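Local coordinates for peptide synthetase, module 7 (Actinoplanes teichomyceticus, PDB 4TX3), which probably recruits cytochrome P450 oxygenases to the carrier-bound peptide, as a condensation-type domain of the synthetase thought to assemble teicoplanin, at residues T286-D291 with F304-P309; T20-R25 with P341-P346; A44-G49 with E134-V139; V91-V96 with C125-L130. One frame throughout, in Å; residues are numbered along the deposited sequence.

Contact 1 of 4, residues T286-D291 with F304-P309; sequences TTLPRD and FARPFP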
loop_
_atom_site.group_PDB
_atom_site.type_symbol
_atom_site.label_atom_id
_atom_site.label_comp_id
_atom_site.label_asym_id
_atom_site.label_seq_id
_atom_site.Cartn_x
_atom_site.Cartn_y
_atom_site.Cartn_z
ATOM N N THR B 286 -7.084 1.219 22.711
ATOM C CA THR B 286 -7.073 0.952 21.288
ATOM C C THR B 286 -5.714 0.379 20.888
ATOM O O THR B 286 -4.729 0.555 21.605
ATOM C CB THR B 286 -7.371 2.227 20.464
ATOM O OG1 THR B 286 -7.798 1.859 19.146
ATOM C CG2 THR B 286 -6.139 3.116 20.371
ATOM N N THR B 287 -5.670 -0.317 19.753
ATOM C CA THR B 287 -4.420 -0.864 19.262
ATOM C C THR B 287 -3.960 -0.104 18.017
ATOM O O THR B 287 -4.624 -0.108 16.988
ATOM C CB THR B 287 -4.544 -2.356 18.964
ATOM O OG1 THR B 287 -4.934 -3.030 20.162
ATOM C CG2 THR B 287 -3.210 -2.932 18.499
ATOM N N LEU B 288 -2.823 0.570 18.144
ATOM C CA LEU B 288 -2.206 1.277 17.037
ATOM C C LEU B 288 -1.313 0.333 16.242
ATOM O O LEU B 288 -0.685 -0.554 16.830
ATOM C CB LEU B 288 -1.367 2.443 17.546
ATOM C CG LEU B 288 -2.018 3.450 18.476
ATOM C CD1 LEU B 288 -1.006 4.526 18.816
ATOM C CD2 LEU B 288 -3.224 4.031 17.787
ATOM N N PRO B 289 -1.221 0.541 14.911
ATOM C CA PRO B 289 -0.239 -0.206 14.122
ATOM C C PRO B 289 1.150 0.357 14.381
ATOM O O PRO B 289 1.253 1.400 15.037
ATOM C CB PRO B 289 -0.664 0.072 12.687
ATOM C CG PRO B 289 -1.124 1.502 12.761
ATOM C CD PRO B 289 -1.854 1.603 14.105
ATOM N N ARG B 290 2.181 -0.312 13.868
ATOM C CA ARG B 290 3.540 0.196 13.905
ATOM C C ARG B 290 3.603 1.653 13.440
ATOM O O ARG B 290 2.830 2.082 12.592
ATOM C CB ARG B 290 4.446 -0.679 13.039
ATOM C CG ARG B 290 4.034 -0.747 11.583
ATOM C CD ARG B 290 4.753 -1.883 10.840
ATOM N NE ARG B 290 4.110 -3.178 11.060
ATOM C CZ ARG B 290 4.571 -4.339 10.602
ATOM N NH1 ARG B 290 5.693 -4.388 9.886
ATOM N NH2 ARG B 290 3.916 -5.459 10.869
ATOM N N ASP B 291 4.521 2.406 14.023
ATOM C CA ASP B 291 4.784 3.775 13.619
ATOM C C ASP B 291 5.177 3.866 12.126
ATOM O O ASP B 291 6.235 3.401 11.717
ATOM C CB ASP B 291 5.868 4.335 14.537
ATOM C CG ASP B 291 6.251 5.761 14.214
ATOM O OD1 ASP B 291 5.628 6.395 13.335
ATOM O OD2 ASP B 291 7.195 6.251 14.866
ATOM N N PHE B 304 4.442 -5.797 16.333
ATOM C CA PHE B 304 4.639 -4.356 16.338
ATOM C C PHE B 304 3.435 -3.550 16.805
ATOM O O PHE B 304 3.583 -2.379 17.136
ATOM C CB PHE B 304 5.018 -3.866 14.938
ATOM C CG PHE B 304 6.366 -4.313 14.492
ATOM C CD1 PHE B 304 7.516 -3.823 15.117
ATOM C CD2 PHE B 304 6.495 -5.208 13.436
ATOM C CE1 PHE B 304 8.761 -4.231 14.710
ATOM C CE2 PHE B 304 7.754 -5.628 13.015
ATOM C CZ PHE B 304 8.887 -5.139 13.648
ATOM N N ALA B 305 2.243 -4.130 16.794
ATOM C CA ALA B 305 1.079 -3.311 17.098
ATOM C C ALA B 305 1.083 -2.998 18.593
ATOM O O ALA B 305 1.425 -3.856 19.402
ATOM C CB ALA B 305 -0.229 -4.006 16.658
ATOM N N ARG B 306 0.723 -1.769 18.953
ATOM C CA ARG B 306 0.917 -1.274 20.330
ATOM C C ARG B 306 -0.358 -0.790 20.994
ATOM O O ARG B 306 -1.016 0.134 20.486
ATOM C CB ARG B 306 1.913 -0.133 20.308
ATOM C CG ARG B 306 1.783 0.621 19.031
ATOM C CD ARG B 306 3.003 1.391 18.687
ATOM N NE ARG B 306 2.715 2.167 17.505
ATOM C CZ ARG B 306 3.052 3.437 17.371
ATOM N NH1 ARG B 306 3.682 4.053 18.370
ATOM N NH2 ARG B 306 2.731 4.094 16.256
ATOM N N PRO B 307 -0.715 -1.409 22.133
ATOM C CA PRO B 307 -1.848 -0.960 22.950
ATOM C C PRO B 307 -1.637 0.475 23.406
ATOM O O PRO B 307 -0.506 0.912 23.601
ATOM C CB PRO B 307 -1.842 -1.923 24.139
ATOM C CG PRO B 307 -1.109 -3.130 23.643
ATOM C CD PRO B 307 -0.058 -2.591 22.708
ATOM N N PHE B 308 -2.738 1.195 23.553
ATOM C CA PHE B 308 -2.734 2.631 23.767
ATOM C C PHE B 308 -4.015 2.994 24.539
ATOM O O PHE B 308 -5.106 3.092 23.954
ATOM C CB PHE B 308 -2.651 3.363 22.422
ATOM C CG PHE B 308 -2.815 4.858 22.523
ATOM C CD1 PHE B 308 -2.001 5.605 23.368
ATOM C CD2 PHE B 308 -3.785 5.517 21.770
ATOM C CE1 PHE B 308 -2.145 6.991 23.469
ATOM C CE2 PHE B 308 -3.948 6.901 21.861
ATOM C CZ PHE B 308 -3.123 7.642 22.720
ATOM N N PRO B 309 -3.889 3.151 25.866
ATOM C CA PRO B 309 -5.006 3.425 26.773
ATOM C C PRO B 309 -5.229 4.909 26.948
ATOM O O PRO B 309 -4.268 5.635 27.164
ATOM C CB PRO B 309 -4.541 2.796 28.081
ATOM C CG PRO B 309 -3.059 3.014 28.041
ATOM C CD PRO B 309 -2.652 2.863 26.604
HETATM O O HOH W 1 0.713 4.025 14.620
#
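Arg290 and Phe304 cross obliquely: Phe304 CD2 stands over the centre of one guanidinium face, 3.5 Å from Arg290 CZ, and the two planes are 52° apart, so the groups are not stacked flat. The arginine's charge is met by others: NH2 forms a salt bridge with Asp147, and NH1 bonds to the carbonyls of Leu297 and Met300. In condensation domains a comparable arginine pairs with the aspartate of the HHxxxDG motif, which reads HRIAADD in this chain; Asp147 is the first aspartate there, so the pair probably anchors that altered motif to the loop after strand 281-288.

Arg306 rises from the sheet face it shares with Leu288 and brings its end to Pro289, across the antiparallel pair of strands 281-288 and 306-313. Its chain runs straight from CG to NE, and NE donates to Pro289 O at 3.0 Å. That oxygen lies in the guanidinium plane, while the nitrogen sits 36° above the carbonyl plane. A weak bond from NH2 to the same oxygen and a water joining Arg306 NH2 to Pro289 O complete the grip. Leu288 CD1 covers one face of this guanidinium.

Beyond it, Leu288 also crosses Phe308 at a slant, with Leu288 CG 4.0 Å from Phe308 CB. Thr286 runs beside the phenylalanine and puts its CG2 at the ring edge, 3.6 Å from Phe308 CD2, while its hydroxyl bonds to Leu365 O. The antiparallel pairing beneath includes Arg306 N to Leu288 O at 2.8 Å. On the opposite sheet face, Thr287 CG2 meets Ala305 CB at 3.7 Å.

Contact 2 of 4, residues T20-R25 with P341-P346; sequences TARQLR and PFEKIP
Arg22, in the first turn of helix 21-28, faces Glu343 with their CA atoms 5.9 Å apart. Residues 342-344 have helical backbone angles, and Pro341 O accepts from Lys344 N, so this turn presents Glu343 towards the helix. The glutamate bends at chi2 (77°), which swings CD round to the arginine. Arg22 takes the carboxylate side-on: NE donates to Glu343 OE2 at 2.6 Å, and NH2 to Glu343 OE1 at 3.2 Å. The planes are 53° apart; OE1 uses its syn lone pair, whereas OE2 is met from 39° above the carboxylate. Arg22 NH1 bonds to Pro303 O. An alanine here would probably leave the Glu343 carboxylate without its charged mate and Pro303 O without this donor. Arg25 crosses the glutamate at about a right angle, its CD 3.8 Å from Glu343 CG, and Ala21 CB packs on Pro341 CB at 3.6 Å. At the helix start, Thr20 OG1 accepts from Gln23 N at 3.1 Å, and Gln23 OE1 accepts from Thr20 N at 2.8 Å. Those reciprocal bonds are a capping box with Thr20 as N-cap, a common closure of a helix N-terminus, here at the start of helix 21-28 in the condensation-type domain.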
loop_
_atom_site.group_PDB
_atom_site.type_symbol
_atom_site.label_atom_id
_atom_site.label_comp_id
_atom_site.label_asym_id
_atom_site.label_seq_id
_atom_site.Cartn_x
_atom_site.Cartn_y
_atom_site.Cartn_z
ATOM N N THR B 20 11.082 -8.311 23.360
ATOM C CA THR B 20 10.455 -7.017 23.633
ATOM C C THR B 20 9.537 -7.176 24.831
ATOM O O THR B 20 9.242 -8.298 25.246
ATOM C CB THR B 20 9.623 -6.471 22.465
ATOM O OG1 THR B 20 8.512 -7.348 22.225
ATOM C CG2 THR B 20 10.467 -6.294 21.198
ATOM N N ALA B 21 9.078 -6.052 25.371
ATOM C CA ALA B 21 8.131 -6.068 26.480
ATOM C C ALA B 21 6.836 -6.774 26.083
ATOM O O ALA B 21 6.279 -7.526 26.872
ATOM C CB ALA B 21 7.847 -4.639 26.966
ATOM N N ARG B 22 6.373 -6.548 24.854
ATOM C CA ARG B 22 5.165 -7.209 24.364
ATOM C C ARG B 22 5.352 -8.729 24.297
ATOM O O ARG B 22 4.462 -9.478 24.700
ATOM C CB ARG B 22 4.762 -6.656 22.994
ATOM C CG ARG B 22 3.383 -7.121 22.487
ATOM C CD ARG B 22 2.653 -6.022 21.721
ATOM N NE ARG B 22 2.914 -4.733 22.353
ATOM C CZ ARG B 22 3.618 -3.755 21.794
ATOM N NH1 ARG B 22 4.095 -3.893 20.560
ATOM N NH2 ARG B 22 3.836 -2.631 22.466
ATOM N N GLN B 23 6.510 -9.181 23.814
ATOM C CA GLN B 23 6.806 -10.619 23.735
ATOM C C GLN B 23 6.868 -11.297 25.117
ATOM O O GLN B 23 6.319 -12.391 25.320
ATOM C CB GLN B 23 8.134 -10.853 23.012
ATOM C CG GLN B 23 8.149 -10.518 21.530
ATOM C CD GLN B 23 9.527 -10.746 20.913
ATOM O OE1 GLN B 23 10.532 -10.251 21.422
ATOM N NE2 GLN B 23 9.576 -11.511 19.824
ATOM N N LEU B 24 7.563 -10.648 26.052
ATOM C CA LEU B 24 7.704 -11.165 27.406
ATOM C C LEU B 24 6.343 -11.351 28.083
ATOM O O LEU B 24 6.153 -12.307 28.837
ATOM C CB LEU B 24 8.583 -10.235 28.243
ATOM C CG LEU B 24 8.861 -10.668 29.688
ATOM C CD1 LEU B 24 9.553 -12.003 29.713
ATOM C CD2 LEU B 24 9.680 -9.607 30.429
ATOM N N ARG B 25 5.395 -10.454 27.813
ATOM C CA ARG B 25 4.066 -10.626 28.382
ATOM C C ARG B 25 3.359 -11.799 27.722
ATOM O O ARG B 25 2.739 -12.616 28.397
ATOM C CB ARG B 25 3.218 -9.371 28.240
ATOM C CG ARG B 25 1.842 -9.548 28.879
ATOM C CD ARG B 25 1.066 -8.249 28.959
ATOM N NE ARG B 25 -0.356 -8.535 29.045
ATOM C CZ ARG B 25 -1.017 -8.661 30.189
ATOM N NH1 ARG B 25 -0.376 -8.499 31.353
ATOM N NH2 ARG B 25 -2.322 -8.936 30.161
ATOM N N PRO B 341 6.551 0.843 26.111
ATOM C CA PRO B 341 5.588 -0.197 25.754
ATOM C C PRO B 341 4.454 -0.193 26.758
ATOM O O PRO B 341 4.682 0.010 27.954
ATOM C CB PRO B 341 6.401 -1.497 25.833
ATOM C CG PRO B 341 7.821 -1.070 25.861
ATOM C CD PRO B 341 7.854 0.288 26.497
ATOM N N PHE B 342 3.242 -0.392 26.261
ATOM C CA PHE B 342 2.085 -0.557 27.122
ATOM C C PHE B 342 2.290 -1.611 28.216
ATOM O O PHE B 342 1.814 -1.450 29.336
ATOM C CB PHE B 342 0.869 -0.934 26.286
ATOM C CG PHE B 342 -0.261 -1.469 27.096
ATOM C CD1 PHE B 342 -1.097 -0.601 27.791
ATOM C CD2 PHE B 342 -0.478 -2.840 27.192
ATOM C CE1 PHE B 342 -2.133 -1.081 28.557
ATOM C CE2 PHE B 342 -1.514 -3.319 27.947
ATOM C CZ PHE B 342 -2.349 -2.438 28.635
ATOM N N GLU B 343 2.986 -2.690 27.870
ATOM C CA GLU B 343 3.105 -3.863 28.732
ATOM C C GLU B 343 3.987 -3.571 29.949
ATOM O O GLU B 343 4.044 -4.342 30.907
ATOM C CB GLU B 343 3.661 -5.045 27.934
ATOM C CG GLU B 343 2.730 -5.560 26.824
ATOM C CD GLU B 343 2.698 -4.682 25.558
ATOM O OE1 GLU B 343 3.534 -3.761 25.428
ATOM O OE2 GLU B 343 1.831 -4.915 24.680
ATOM N N LYS B 344 4.660 -2.433 29.895
ATOM C CA LYS B 344 5.560 -2.002 30.943
ATOM C C LYS B 344 4.785 -1.213 31.997
ATOM O O LYS B 344 5.234 -1.042 33.135
ATOM C CB LYS B 344 6.677 -1.157 30.327
ATOM C CG LYS B 344 7.878 -0.991 31.184
ATOM C CD LYS B 344 8.663 -2.278 31.290
ATOM C CE LYS B 344 9.998 -2.014 32.004
ATOM N NZ LYS B 344 10.011 -0.712 32.754
ATOM N N ILE B 345 3.605 -0.745 31.597
ATOM C CA ILE B 345 2.800 0.153 32.413
ATOM C C ILE B 345 2.166 -0.488 33.658
ATOM O O ILE B 345 2.102 0.172 34.691
ATOM C CB ILE B 345 1.710 0.800 31.564
ATOM C CG1 ILE B 345 2.328 1.901 30.700
ATOM C CG2 ILE B 345 0.596 1.368 32.439
ATOM C CD1 ILE B 345 1.390 2.457 29.674
ATOM N N PRO B 346 1.702 -1.758 33.580
ATOM C CA PRO B 346 1.254 -2.373 34.847
ATOM C C PRO B 346 2.274 -2.284 35.997
ATOM O O PRO B 346 1.863 -1.913 37.085
ATOM C CB PRO B 346 0.991 -3.828 34.445
ATOM C CG PRO B 346 0.476 -3.691 33.024
ATOM C CD PRO B 346 1.313 -2.578 32.413
#

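Contact 3 of 4, residues A44-G49 with E134-V139; sequences ALRLRG and EHVLSV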
loop_
_atom_site.group_PDB
_atom_site.type_symbol
_atom_site.label_atom_id
_atom_site.label_comp_id
_atom_site.label_asym_id
_atom_site.label_seq_id
_atom_site.Cartn_x
_atom_site.Cartn_y
_atom_site.Cartn_z
ATOM N N ALA B 44 -6.591 -18.580 6.407
ATOM C CA ALA B 44 -6.650 -19.676 5.454
ATOM C C ALA B 44 -6.952 -19.162 4.030
ATOM O O ALA B 44 -7.849 -18.359 3.834
ATOM C CB ALA B 44 -7.694 -20.692 5.898
ATOM N N LEU B 45 -6.196 -19.625 3.040
ATOM C CA LEU B 45 -6.466 -19.287 1.644
ATOM C C LEU B 45 -6.968 -20.473 0.858
ATOM O O LEU B 45 -6.372 -21.552 0.919
ATOM C CB LEU B 45 -5.218 -18.768 0.949
ATOM C CG LEU B 45 -4.578 -17.561 1.590
ATOM C CD1 LEU B 45 -3.461 -17.100 0.691
ATOM C CD2 LEU B 45 -5.614 -16.467 1.810
ATOM N N ARG B 46 -8.047 -20.271 0.105
ATOM C CA ARG B 46 -8.490 -21.268 -0.864
ATOM C C ARG B 46 -7.691 -21.077 -2.139
ATOM O O ARG B 46 -7.476 -19.949 -2.585
ATOM C CB ARG B 46 -9.989 -21.157 -1.141
ATOM C CG ARG B 46 -10.509 -22.241 -2.081
ATOM C CD ARG B 46 -12.020 -22.272 -2.135
ATOM N NE ARG B 46 -12.599 -22.763 -0.893
ATOM C CZ ARG B 46 -12.960 -24.026 -0.688
ATOM N NH1 ARG B 46 -12.806 -24.924 -1.654
ATOM N NH2 ARG B 46 -13.484 -24.390 0.479
ATOM N N LEU B 47 -7.231 -22.179 -2.713
ATOM C CA LEU B 47 -6.380 -22.123 -3.895
ATOM C C LEU B 47 -6.955 -23.034 -4.991
ATOM O O LEU B 47 -7.018 -24.260 -4.825
ATOM C CB LEU B 47 -4.942 -22.529 -3.529
ATOM C CG LEU B 47 -4.286 -21.922 -2.267
ATOM C CD1 LEU B 47 -2.978 -22.640 -1.903
ATOM C CD2 LEU B 47 -4.039 -20.425 -2.416
ATOM N N ARG B 48 -7.385 -22.432 -6.100
ATOM C CA ARG B 48 -8.004 -23.176 -7.204
ATOM C C ARG B 48 -7.128 -23.146 -8.446
ATOM O O ARG B 48 -6.841 -22.072 -8.990
ATOM C CB ARG B 48 -9.380 -22.607 -7.532
ATOM C CG ARG B 48 -10.304 -22.505 -6.332
ATOM C CD ARG B 48 -11.537 -21.669 -6.642
ATOM N NE ARG B 48 -11.244 -20.237 -6.743
ATOM C CZ ARG B 48 -12.014 -19.353 -7.381
ATOM N NH1 ARG B 48 -13.129 -19.755 -7.992
ATOM N NH2 ARG B 48 -11.665 -18.066 -7.416
ATOM N N GLY B 49 -6.701 -24.319 -8.898
ATOM C CA GLY B 49 -5.778 -24.395 -10.013
ATOM C C GLY B 49 -4.692 -25.419 -9.759
ATOM O O GLY B 49 -4.748 -26.162 -8.779
ATOM N N GLU B 134 -8.094 -28.109 -6.201
ATOM C CA GLU B 134 -8.685 -27.320 -5.124
ATOM C C GLU B 134 -7.991 -27.627 -3.803
ATOM O O GLU B 134 -8.084 -28.741 -3.285
ATOM C CB GLU B 134 -10.181 -27.601 -4.999
ATOM C CG GLU B 134 -10.921 -26.618 -4.117
ATOM C CD GLU B 134 -11.900 -25.757 -4.899
ATOM O OE1 GLU B 134 -12.290 -26.168 -6.015
ATOM O OE2 GLU B 134 -12.281 -24.669 -4.407
ATOM N N HIS B 135 -7.284 -26.644 -3.264
ATOM C CA HIS B 135 -6.631 -26.806 -1.969
ATOM C C HIS B 135 -6.963 -25.646 -1.047
ATOM O O HIS B 135 -7.365 -24.564 -1.494
ATOM C CB HIS B 135 -5.109 -26.907 -2.116
ATOM C CG HIS B 135 -4.643 -28.084 -2.911
ATOM N ND1 HIS B 135 -4.737 -28.139 -4.287
ATOM C CD2 HIS B 135 -4.058 -29.244 -2.523
ATOM C CE1 HIS B 135 -4.236 -29.288 -4.714
ATOM N NE2 HIS B 135 -3.813 -29.974 -3.662
ATOM N N VAL B 136 -6.786 -25.880 0.248
ATOM C CA VAL B 136 -6.825 -24.799 1.214
ATOM C C VAL B 136 -5.534 -24.780 2.036
ATOM O O VAL B 136 -5.133 -25.784 2.636
ATOM C CB VAL B 136 -8.042 -24.916 2.112
ATOM C CG1 VAL B 136 -7.869 -24.070 3.349
ATOM C CG2 VAL B 136 -9.283 -24.495 1.341
ATOM N N LEU B 137 -4.859 -23.638 2.024
ATOM C CA LEU B 137 -3.679 -23.453 2.859
ATOM C C LEU B 137 -4.067 -22.766 4.170
ATOM O O LEU B 137 -4.702 -21.718 4.174
ATOM C CB LEU B 137 -2.605 -22.643 2.125
ATOM C CG LEU B 137 -1.370 -22.423 2.998
ATOM C CD1 LEU B 137 -0.751 -23.771 3.385
ATOM C CD2 LEU B 137 -0.358 -21.509 2.325
ATOM N N SER B 138 -3.695 -23.381 5.281
ATOM C CA SER B 138 -3.984 -22.837 6.599
ATOM C C SER B 138 -2.685 -22.401 7.300
ATOM O O SER B 138 -1.755 -23.208 7.470
ATOM C CB SER B 138 -4.731 -23.879 7.430
ATOM O OG SER B 138 -4.826 -23.491 8.778
ATOM N N VAL B 139 -2.622 -21.121 7.681
ATOM C CA VAL B 139 -1.479 -20.581 8.421
ATOM C C VAL B 139 -1.878 -19.997 9.774
ATOM O O VAL B 139 -2.797 -19.185 9.868
ATOM C CB VAL B 139 -0.750 -19.498 7.608
ATOM C CG1 VAL B 139 0.335 -18.814 8.456
ATOM C CG2 VAL B 139 -0.140 -20.121 6.363
HETATM O O HOH W 2 -4.952 -25.970 -5.831
#
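Glu134 meets Arg46 across two antiparallel strands and loses more surface to the contact than any other residue of the pair. Its CG is anti to the backbone N (chi1 -168°), and the chain then bends at chi2, which carries the carboxylate over strand 40-49. Arg46 NH1 donates to Glu134 OE2 at 2.8 Å in a salt bridge. The donor lies 38° above the carboxylate plane, and the two flat groups are turned 63° from each other; NH1 is the nitrogen that makes the link. Arg48 runs alongside Glu134, its CG 3.5 Å from Glu134 OE2. Val136 CG2 sits over the centre of one face of the Arg46 guanidinium.

Leu47 and Leu137, the next most buried, share the opposite face of the sheet. They cross obliquely, with Leu47 CD1 4.0 Å from Leu137 CB. Leu47 forms a hydrogen-bonded pair with His135: Leu47 N reaches His135 O at 2.7 Å and His135 N reaches Leu47 O at 2.9 Å. Leu137 makes the same kind of pair with Leu45. A water links Leu47 O, Gly49 O and His135 ND1.

The strands are neighbours in a mixed sheet. Phe155 and Leu158 of helix 148-166 touch Leu45 and Leu137 on the leucine face, while Leu103 and Leu107 of helix 103-112 pack on the other.

Arg46 also forms salt bridges through NE with Glu388 and through NH2 with Glu100. One guanidinium thus serves three carboxylates, and its charge probably offsets their mutual repulsion while it ties strand 383-388 and the residues around Glu100 to this pair.

Contact 4 of 4, residues V91-V96 with C125-L130; sequences VRLTPV and CELFAL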
loop_
_atom_site.group_PDB
_atom_site.type_symbol
_atom_site.label_atom_id
_atom_site.label_comp_id
_atom_site.label_asym_id
_atom_site.label_seq_id
_atom_site.Cartn_x
_atom_site.Cartn_y
_atom_site.Cartn_z
ATOM N N VAL B 91 9.907 -26.954 7.404
ATOM C CA VAL B 91 8.559 -27.013 6.860
ATOM C C VAL B 91 8.370 -28.330 6.149
ATOM O O VAL B 91 9.129 -28.650 5.232
ATOM C CB VAL B 91 8.261 -25.863 5.877
ATOM C CG1 VAL B 91 6.859 -26.024 5.292
ATOM C CG2 VAL B 91 8.402 -24.514 6.560
ATOM N N ARG B 92 7.378 -29.104 6.581
ATOM C CA ARG B 92 6.966 -30.275 5.814
ATOM C C ARG B 92 5.485 -30.159 5.479
ATOM O O ARG B 92 4.647 -30.005 6.362
ATOM C CB ARG B 92 7.257 -31.559 6.576
ATOM C CG ARG B 92 7.157 -32.783 5.703
ATOM C CD ARG B 92 7.727 -33.999 6.402
ATOM N NE ARG B 92 8.113 -35.026 5.440
ATOM C CZ ARG B 92 8.681 -36.182 5.771
ATOM N NH1 ARG B 92 8.930 -36.456 7.046
ATOM N NH2 ARG B 92 9.004 -37.060 4.829
ATOM N N LEU B 93 5.157 -30.214 4.196
ATOM C CA LEU B 93 3.807 -29.847 3.790
ATOM C C LEU B 93 3.092 -30.967 3.043
ATOM O O LEU B 93 2.610 -30.784 1.925
ATOM C CB LEU B 93 3.843 -28.582 2.928
ATOM C CG LEU B 93 2.510 -27.841 2.853
ATOM C CD1 LEU B 93 2.130 -27.240 4.202
ATOM C CD2 LEU B 93 2.547 -26.784 1.761
ATOM N N THR B 94 3.011 -32.130 3.671
ATOM C CA THR B 94 2.274 -33.237 3.094
ATOM C C THR B 94 0.775 -32.933 3.160
ATOM O O THR B 94 0.238 -32.664 4.237
ATOM C CB THR B 94 2.590 -34.546 3.824
ATOM O OG1 THR B 94 2.127 -34.446 5.171
ATOM C CG2 THR B 94 4.091 -34.784 3.854
ATOM N N PRO B 95 0.098 -32.968 2.004
ATOM C CA PRO B 95 -1.333 -32.650 1.931
ATOM C C PRO B 95 -2.189 -33.582 2.784
ATOM O O PRO B 95 -1.877 -34.767 2.942
ATOM C CB PRO B 95 -1.665 -32.832 0.442
ATOM C CG PRO B 95 -0.358 -32.772 -0.266
ATOM C CD PRO B 95 0.643 -33.344 0.688
ATOM N N VAL B 96 -3.257 -33.018 3.335
ATOM C CA VAL B 96 -4.217 -33.727 4.165
ATOM C C VAL B 96 -5.536 -33.792 3.413
ATOM O O VAL B 96 -6.122 -32.743 3.137
ATOM C CB VAL B 96 -4.423 -33.004 5.527
ATOM C CG1 VAL B 96 -5.541 -33.643 6.323
ATOM C CG2 VAL B 96 -3.123 -32.968 6.321
ATOM N N CYS B 125 1.780 -24.369 9.582
ATOM C CA CYS B 125 0.990 -24.385 8.371
ATOM C C CYS B 125 0.483 -25.788 8.080
ATOM O O CYS B 125 1.088 -26.772 8.518
ATOM C CB CYS B 125 1.805 -23.836 7.194
ATOM S SG CYS B 125 3.383 -24.663 6.870
ATOM N N GLU B 126 -0.640 -25.877 7.367
ATOM C CA GLU B 126 -1.112 -27.161 6.862
ATOM C C GLU B 126 -1.800 -26.983 5.510
ATOM O O GLU B 126 -2.385 -25.940 5.212
ATOM C CB GLU B 126 -2.059 -27.838 7.869
ATOM C CG GLU B 126 -1.990 -29.382 7.839
ATOM C CD GLU B 126 -2.826 -30.067 8.943
ATOM O OE1 GLU B 126 -3.832 -29.479 9.408
ATOM O OE2 GLU B 126 -2.486 -31.209 9.346
ATOM N N LEU B 127 -1.709 -28.002 4.674
ATOM C CA LEU B 127 -2.330 -27.928 3.368
ATOM C C LEU B 127 -3.397 -29.007 3.261
ATOM O O LEU B 127 -3.111 -30.198 3.397
ATOM C CB LEU B 127 -1.283 -28.070 2.263
ATOM C CG LEU B 127 -1.806 -27.886 0.838
ATOM C CD1 LEU B 127 -2.362 -26.485 0.624
ATOM C CD2 LEU B 127 -0.702 -28.195 -0.173
ATOM N N PHE B 128 -4.628 -28.572 3.030
ATOM C CA PHE B 128 -5.759 -29.480 2.883
ATOM C C PHE B 128 -6.070 -29.711 1.401
ATOM O O PHE B 128 -6.159 -28.753 0.625
ATOM C CB PHE B 128 -6.981 -28.924 3.625
ATOM C CG PHE B 128 -6.757 -28.786 5.097
ATOM C CD1 PHE B 128 -6.765 -29.908 5.920
ATOM C CD2 PHE B 128 -6.494 -27.548 5.662
ATOM C CE1 PHE B 128 -6.533 -29.798 7.277
ATOM C CE2 PHE B 128 -6.264 -27.427 7.020
ATOM C CZ PHE B 128 -6.283 -28.559 7.831
ATOM N N ALA B 129 -6.207 -30.975 1.004
ATOM C CA ALA B 129 -6.514 -31.291 -0.388
ATOM C C ALA B 129 -7.990 -31.655 -0.554
ATOM O O ALA B 129 -8.471 -32.634 0.014
ATOM C CB ALA B 129 -5.628 -32.407 -0.887
ATOM N N LEU B 130 -8.697 -30.845 -1.332
ATOM C CA LEU B 130 -10.122 -31.026 -1.569
ATOM C C LEU B 130 -10.384 -31.778 -2.868
ATOM O O LEU B 130 -11.255 -32.642 -2.921
ATOM C CB LEU B 130 -10.823 -29.676 -1.607
ATOM C CG LEU B 130 -10.958 -28.944 -0.280
ATOM C CD1 LEU B 130 -11.249 -27.492 -0.571
ATOM C CD2 LEU B 130 -12.069 -29.563 0.570
HETATM O O HOH W 3 0.048 -29.970 5.384
#
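With CG anti to the backbone N (chi1 -160°), Leu93 brings CG to 3.8 Å from Leu127 CB; the two side chains cross at about a right angle. Cys125 adopts a different first torsion, 56°, which places SG between its backbone N and carbonyl carbon. There the sulphur lies 3.9 Å from Leu93 CD1 and 4.1 Å from Val91 CG1, closing an apolar row along one side of the strand. An alanine in place of Leu93 would probably open a gap beside Leu127 and Cys125 and leave Leu56 and Leu60 of helix 53-66 without this apolar partner.

Val96 turns to the other side. It lies beside Phe128 and points the same way, its CB 3.9 Å from Phe128 CD1, in an oblique approach to the ring. Its CG2 also touches the carboxylate of Glu126, at 3.6 Å from OE2; the charge of that glutamate is answered by a salt bridge from OE1 to Arg110.

The backbones become parallel neighbours only at this end. Val96 N donates to Leu127 O at 2.8 Å, and Ala129 N donates to Val96 O at 2.8 Å. One step earlier a water spans the gap, donating to Thr94 O and accepting from Leu127 N.

Short strand 96-97 thereby forms an outermost strand of the sheet within this chain, next to strand 123-129. Helix 53-66 packs against Leu93, Cys125 and Leu127, helix 103-112 touches Val96 and Phe128, and strand 134-142 runs along the far edge of strand 123-129.

In the fold
The contacts fall into two pairs. Contacts 3 and 4, centres 10 Å apart, share one mixed sheet: strands 123-129 and 134-142 are adjacent, and the order across it is 96-97, 123-129, 134-142, 40-49, 383-388. Contacts 1 and 2, centres 12 Å apart, also touch, Pro307 packing on Phe342. Centres of different pairs lie about 30 to 35 Å apart. Along the chain, residues 20-25 open contact 2; contact 3 opens at 44-49, spans both segments of contact 4 and closes at 134-139; contact 1 comes next, and 341-346 closes contact 2. Strand 383-388, from late in the chain, joins the early sheet, consistent with the latch-like crossover between the two lobes of condensation domains.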